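Local coordinates for shikimate 5-dehydrogenase (Mycobacterium fortuitum subsp. fortuitum DSM 46621, PDB 4XIJ), which probably catalyses the NADP-dependent interconversion of 3-dehydroshikimate and shikimate, the fourth of seven steps leading to chorismate and the aromatic amino acids, at residues 81-86 and 98-103; 178-181 and 186-189. All coordinates share one frame; numbering follows the deposited sequence.

Contact 1: 81-86 and 98-103. With SO4 (sulfate ion), chain E.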
loop_
_atom_site.group_PDB
_atom_site.type_symbol
_atom_site.label_atom_id
_atom_site.label_comp_id
_atom_site.label_asym_id
_atom_site.label_seq_id
_atom_site.Cartn_x
_atom_site.Cartn_y
_atom_site.Cartn_z
ATOM N N LEU A 81 4.243 13.528 -4.204
ATOM C CA LEU A 81 5.619 13.576 -3.696
ATOM C C LEU A 81 6.347 14.849 -4.163
ATOM O O LEU A 81 7.090 15.491 -3.394
ATOM C CB LEU A 81 6.384 12.337 -4.174
ATOM C CG LEU A 81 7.836 12.232 -3.645
ATOM C CD1 LEU A 81 7.833 12.119 -2.110
ATOM C CD2 LEU A 81 8.492 11.025 -4.277
ATOM N N GLU A 82 6.150 15.206 -5.433
ATOM C CA GLU A 82 6.762 16.415 -5.993
ATOM C C GLU A 82 6.202 17.688 -5.405
ATOM O O GLU A 82 6.905 18.684 -5.294
ATOM C CB GLU A 82 6.583 16.458 -7.509
ATOM C CG GLU A 82 7.342 15.396 -8.209
ATOM C CD GLU A 82 8.121 15.939 -9.391
ATOM O OE1 GLU A 82 9.377 16.030 -9.322
ATOM O OE2 GLU A 82 7.467 16.289 -10.396
ATOM N N PHE A 83 4.929 17.670 -5.035
ATOM C CA PHE A 83 4.259 18.881 -4.556
ATOM C C PHE A 83 4.739 19.245 -3.145
ATOM O O PHE A 83 4.922 20.437 -2.810
ATOM C CB PHE A 83 2.728 18.695 -4.550
ATOM C CG PHE A 83 2.040 19.668 -3.664
ATOM C CD1 PHE A 83 1.769 20.978 -4.100
ATOM C CD2 PHE A 83 1.690 19.306 -2.384
ATOM C CE1 PHE A 83 1.227 21.912 -3.208
ATOM C CE2 PHE A 83 1.129 20.212 -1.516
ATOM C CZ PHE A 83 0.872 21.521 -1.930
ATOM N N ALA A 84 4.962 18.211 -2.314
ATOM C CA ALA A 84 5.109 18.412 -0.867
ATOM C C ALA A 84 6.405 19.153 -0.522
ATOM O O ALA A 84 7.457 18.918 -1.127
ATOM C CB ALA A 84 5.087 17.084 -0.144
ATOM N N ASP A 85 6.349 20.038 0.470
ATOM C CA ASP A 85 7.615 20.711 0.724
ATOM C C ASP A 85 8.461 19.889 1.728
ATOM O O ASP A 85 9.633 20.175 1.859
ATOM C CB ASP A 85 7.383 22.164 1.157
ATOM C CG ASP A 85 6.342 22.279 2.245
ATOM O OD1 ASP A 85 5.149 22.054 1.929
ATOM O OD2 ASP A 85 6.740 22.606 3.386
ATOM N N GLN A 86 7.920 18.806 2.280
ATOM C CA GLN A 86 8.650 17.905 3.145
ATOM C C GLN A 86 8.258 16.485 2.745
ATOM O O GLN A 86 7.116 16.268 2.324
ATOM C CB GLN A 86 8.315 18.208 4.607
ATOM C CG GLN A 86 8.629 19.693 4.967
ATOM C CD GLN A 86 7.828 20.265 6.168
ATOM O OE1 GLN A 86 7.791 19.674 7.225
ATOM N NE2 GLN A 86 7.200 21.426 5.976
ATOM N N ASN A 98 1.305 8.428 -1.094
ATOM C CA ASN A 98 -0.144 8.298 -1.070
ATOM C C ASN A 98 -0.793 9.118 0.048
ATOM O O ASN A 98 -1.977 8.960 0.311
ATOM C CB ASN A 98 -0.552 6.826 -0.919
ATOM C CG ASN A 98 -0.356 6.326 0.516
ATOM O OD1 ASN A 98 0.510 6.826 1.219
ATOM N ND2 ASN A 98 -1.172 5.381 0.965
ATOM N N THR A 99 -0.010 9.983 0.691
ATOM C CA THR A 99 -0.452 10.705 1.881
ATOM C C THR A 99 0.182 12.069 1.910
ATOM O O THR A 99 1.393 12.199 1.672
ATOM C CB THR A 99 -0.058 9.981 3.188
ATOM O OG1 THR A 99 -0.516 8.617 3.158
ATOM C CG2 THR A 99 -0.689 10.671 4.446
ATOM N N LEU A 100 -0.641 13.080 2.190
ATOM C CA LEU A 100 -0.137 14.453 2.402
ATOM C C LEU A 100 -0.671 14.927 3.725
ATOM O O LEU A 100 -1.880 14.869 3.948
ATOM C CB LEU A 100 -0.569 15.385 1.269
ATOM C CG LEU A 100 0.104 15.129 -0.084
ATOM C CD1 LEU A 100 -0.653 15.866 -1.202
ATOM C CD2 LEU A 100 1.574 15.539 -0.001
ATOM N N VAL A 101 0.235 15.322 4.617
ATOM C CA VAL A 101 -0.191 15.734 5.955
ATOM C C VAL A 101 0.156 17.195 6.187
ATOM O O VAL A 101 1.294 17.600 5.959
ATOM C CB VAL A 101 0.466 14.896 7.077
ATOM C CG1 VAL A 101 -0.116 15.324 8.494
ATOM C CG2 VAL A 101 0.212 13.427 6.815
ATOM N N ARG A 102 -0.788 17.991 6.688
ATOM C CA ARG A 102 -0.468 19.367 7.018
ATOM C C ARG A 102 0.439 19.431 8.284
ATOM O O ARG A 102 0.186 18.780 9.323
ATOM C CB ARG A 102 -1.751 20.153 7.238
ATOM C CG ARG A 102 -1.592 21.696 7.069
ATOM C CD ARG A 102 -1.215 21.990 5.643
ATOM N NE ARG A 102 -1.402 23.371 5.213
ATOM C CZ ARG A 102 -2.592 23.911 4.919
ATOM N NH1 ARG A 102 -2.651 25.176 4.511
ATOM N NH2 ARG A 102 -3.732 23.208 5.052
ATOM N N MET A 103 1.526 20.179 8.149
ATOM C CA MET A 103 2.490 20.380 9.229
ATOM C C MET A 103 2.050 21.490 10.128
ATOM O O MET A 103 1.271 22.366 9.685
ATOM C CB MET A 103 3.866 20.671 8.645
ATOM C CG MET A 103 4.520 19.485 7.950
ATOM S SD MET A 103 4.661 18.066 9.046
ATOM C CE MET A 103 3.132 17.253 8.643
HETATM S S SO4 E . -3.960 3.919 -2.186
HETATM O O1 SO4 E . -4.576 2.638 -1.748
HETATM O O2 SO4 E . -3.898 3.862 -3.680
HETATM O O3 SO4 E . -4.768 5.107 -1.780
HETATM O O4 SO4 E . -2.721 4.051 -1.409
#
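Leu100 puts its two methyl branches against successive residues at the end of helix 77-83. Its CD2 lies 3.8 Å from Ala84 CB, while CD1 comes within 4.3 Å of Phe83 CD2, approaching the ring obliquely. The first torsion sets CG of Leu100 beside the backbone N, anti to the carbonyl carbon (chi1 -70°), and the second (chi2 166°) turns the two methyls to their separate partners. Ala84, the first residue to abandon helical backbone angles, is buried here and also touches Ala110, while the Phe83 ring meets that of Trp108 with inclined planes and is packed on by helix 56-61.

Farther along, the side chains of Gln86 and Met103 cross obliquely, with Gln86 OE1 3.4 Å from Met103 CG. Both residues have two deposited conformers, so this approach is less certain. In the conformers described, Gln86 NE2 donates to Asp85 OD2 over 2.9 Å, a bond equally provisional because Asp85 too has two conformers; the acceptor lies close to the amide plane, but the donor sits above the carboxylate plane.

At the opposite end of the strand segment, Asn98 ND2 gives a hydrogen bond of 3.1 Å to sulfate O4, at an N-H...O angle of 158°, while Asn98 OD1 receives Thr99 OG1. The sulfate is also hydrogen-bonded to Lys77 NZ and Thr73 OG1, a site consistent with the family's shikimate pocket. No hydrogen bond joins the two segments: apolar packing fits helix to strand, whereas directional polar bonds hold the anion-binding amide.

Contact 2: 178-181 and 186-189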
loop_
_atom_site.group_PDB
_atom_site.type_symbol
_atom_site.label_atom_id
_atom_site.label_comp_id
_atom_site.label_asym_id
_atom_site.label_seq_id
_atom_site.Cartn_x
_atom_site.Cartn_y
_atom_site.Cartn_z
ATOM N N GLY A 178 16.943 -10.128 -7.175
ATOM C CA GLY A 178 17.115 -10.749 -8.475
ATOM C C GLY A 178 15.758 -10.989 -9.089
ATOM O O GLY A 178 14.708 -10.821 -8.439
ATOM N N TRP A 179 15.794 -11.364 -10.354
ATOM C CA TRP A 179 14.602 -11.608 -11.182
ATOM C C TRP A 179 14.431 -13.084 -11.451
ATOM O O TRP A 179 15.419 -13.807 -11.735
ATOM C CB TRP A 179 14.713 -10.870 -12.544
ATOM C CG TRP A 179 13.659 -11.265 -13.560
ATOM C CD1 TRP A 179 12.320 -11.097 -13.430
ATOM C CD2 TRP A 179 13.865 -11.853 -14.843
ATOM N NE1 TRP A 179 11.677 -11.538 -14.540
ATOM C CE2 TRP A 179 12.593 -12.027 -15.427
ATOM C CE3 TRP A 179 14.995 -12.278 -15.543
ATOM C CZ2 TRP A 179 12.406 -12.582 -16.695
ATOM C CZ3 TRP A 179 14.817 -12.845 -16.816
ATOM C CH2 TRP A 179 13.522 -12.992 -17.375
ATOM N N CYS A 180 13.178 -13.534 -11.378
ATOM C CA CYS A 180 12.799 -14.890 -11.757
ATOM C C CYS A 180 11.664 -14.779 -12.792
ATOM O O CYS A 180 10.629 -14.171 -12.502
ATOM C CB CYS A 180 12.359 -15.678 -10.517
ATOM S SG CYS A 180 11.837 -17.324 -10.893
ATOM N N ASP A 181 11.865 -15.301 -14.008
ATOM C CA ASP A 181 10.783 -15.335 -14.996
ATOM C C ASP A 181 9.628 -16.167 -14.451
ATOM O O ASP A 181 9.795 -17.361 -14.175
ATOM C CB ASP A 181 11.311 -15.939 -16.306
ATOM C CG ASP A 181 10.357 -15.780 -17.469
ATOM O OD1 ASP A 181 9.157 -15.520 -17.280
ATOM O OD2 ASP A 181 10.826 -15.942 -18.610
ATOM N N ALA A 186 12.974 -21.469 -13.421
ATOM C CA ALA A 186 13.603 -21.126 -12.138
ATOM C C ALA A 186 12.588 -20.886 -11.049
ATOM O O ALA A 186 12.958 -20.702 -9.894
ATOM C CB ALA A 186 14.475 -19.920 -12.276
ATOM N N LEU A 187 11.306 -20.879 -11.401
ATOM C CA LEU A 187 10.287 -20.521 -10.390
ATOM C C LEU A 187 10.237 -21.550 -9.253
ATOM O O LEU A 187 10.079 -21.196 -8.070
ATOM C CB LEU A 187 8.896 -20.350 -11.029
ATOM C CG LEU A 187 7.724 -19.998 -10.099
ATOM C CD1 LEU A 187 7.962 -18.634 -9.358
ATOM C CD2 LEU A 187 6.417 -19.979 -10.880
ATOM N N ALA A 188 10.372 -22.827 -9.567
ATOM C CA ALA A 188 10.234 -23.841 -8.519
ATOM C C ALA A 188 11.269 -23.640 -7.424
ATOM O O ALA A 188 10.950 -23.743 -6.231
ATOM C CB ALA A 188 10.361 -25.215 -9.106
ATOM N N ASP A 189 12.503 -23.360 -7.822
ATOM C CA ASP A 189 13.547 -23.132 -6.829
ATOM C C ASP A 189 13.297 -21.853 -6.013
ATOM O O ASP A 189 13.553 -21.836 -4.809
ATOM C CB ASP A 189 14.928 -23.035 -7.474
ATOM C CG ASP A 189 15.480 -24.382 -7.920
ATOM O OD1 ASP A 189 14.905 -25.443 -7.572
ATOM O OD2 ASP A 189 16.527 -24.375 -8.611
HETATM O O HOH W 1 12.196 -18.906 -14.328
#
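Cys180 SG is the main point of touch between strand 176-181 and segment 186-189, which leads into helix 187-193. It faces backbone as much as side chain: the sulfur lies 3.6 Å from Ala186 C and 3.6 Å from Leu187 CA, with Ala186 CB at 4.0 Å and Leu187 CB slightly farther off. With SG anti to its own backbone N (chi1 178°), the short side chain extends from the strand onto the peptide linking Ala186 and Leu187. No hydrogen bond runs directly across, so this part of the contact is van der Waals packing.

A water supplies the polar link beside it. It donates to Asp181 O at 2.9 Å and accepts from Ala186 N at 2.8 Å, tying the last carbonyl of the strand segment to the first N-H of the other.

The next shell sets the positions of both partners. Cys180 pairs through its backbone with Ile155 and Ala157 of strand 152-157, and its side chain also touches Thr154; Leu187 packs on Val156 of that same strand. Asp181 OD1 accepts a hydrogen bond from Gly183 N in the connecting loop. Trp179, on the other side of the strand, packs on helix 160-172 and bonds through NE1 to Ala157 O; one face of its ring has Asp181 N 3.6 Å above the plane, offset toward the rim.

Strand 176-181 lies at the edge of the parallel sheet, and helix 187-193 carries the chain back to strand 196-199 in a beta-alpha-beta crossover of a Rossmann-type domain. The sulfur makes apolar contacts with Ala186 and Leu187, while the water bridges Asp181 O and Ala186 N, which do not bond to each other.

The two contacts belong to different sheets. Contact 1 packs the end of helix 77-83 on the mixed sheet of the substrate-binding domain; contact 2 closes a turn at the edge of the parallel, Rossmann-type sheet, which in this family carries NADP. Their centres are 37 Å apart, and their nearest atoms about 23 Å, on opposite sides of the chain's centre. Contact 1 lies about 17 Å from that centre and contact 2 about 24 Å, measured from contact centres. The sulfate, probably from the crystallisation liquor, bonds to the strand segment of contact 1; contact 2 has no comparable ligand. The pair therefore samples each domain's helix-to-sheet packing separately, without touching each other.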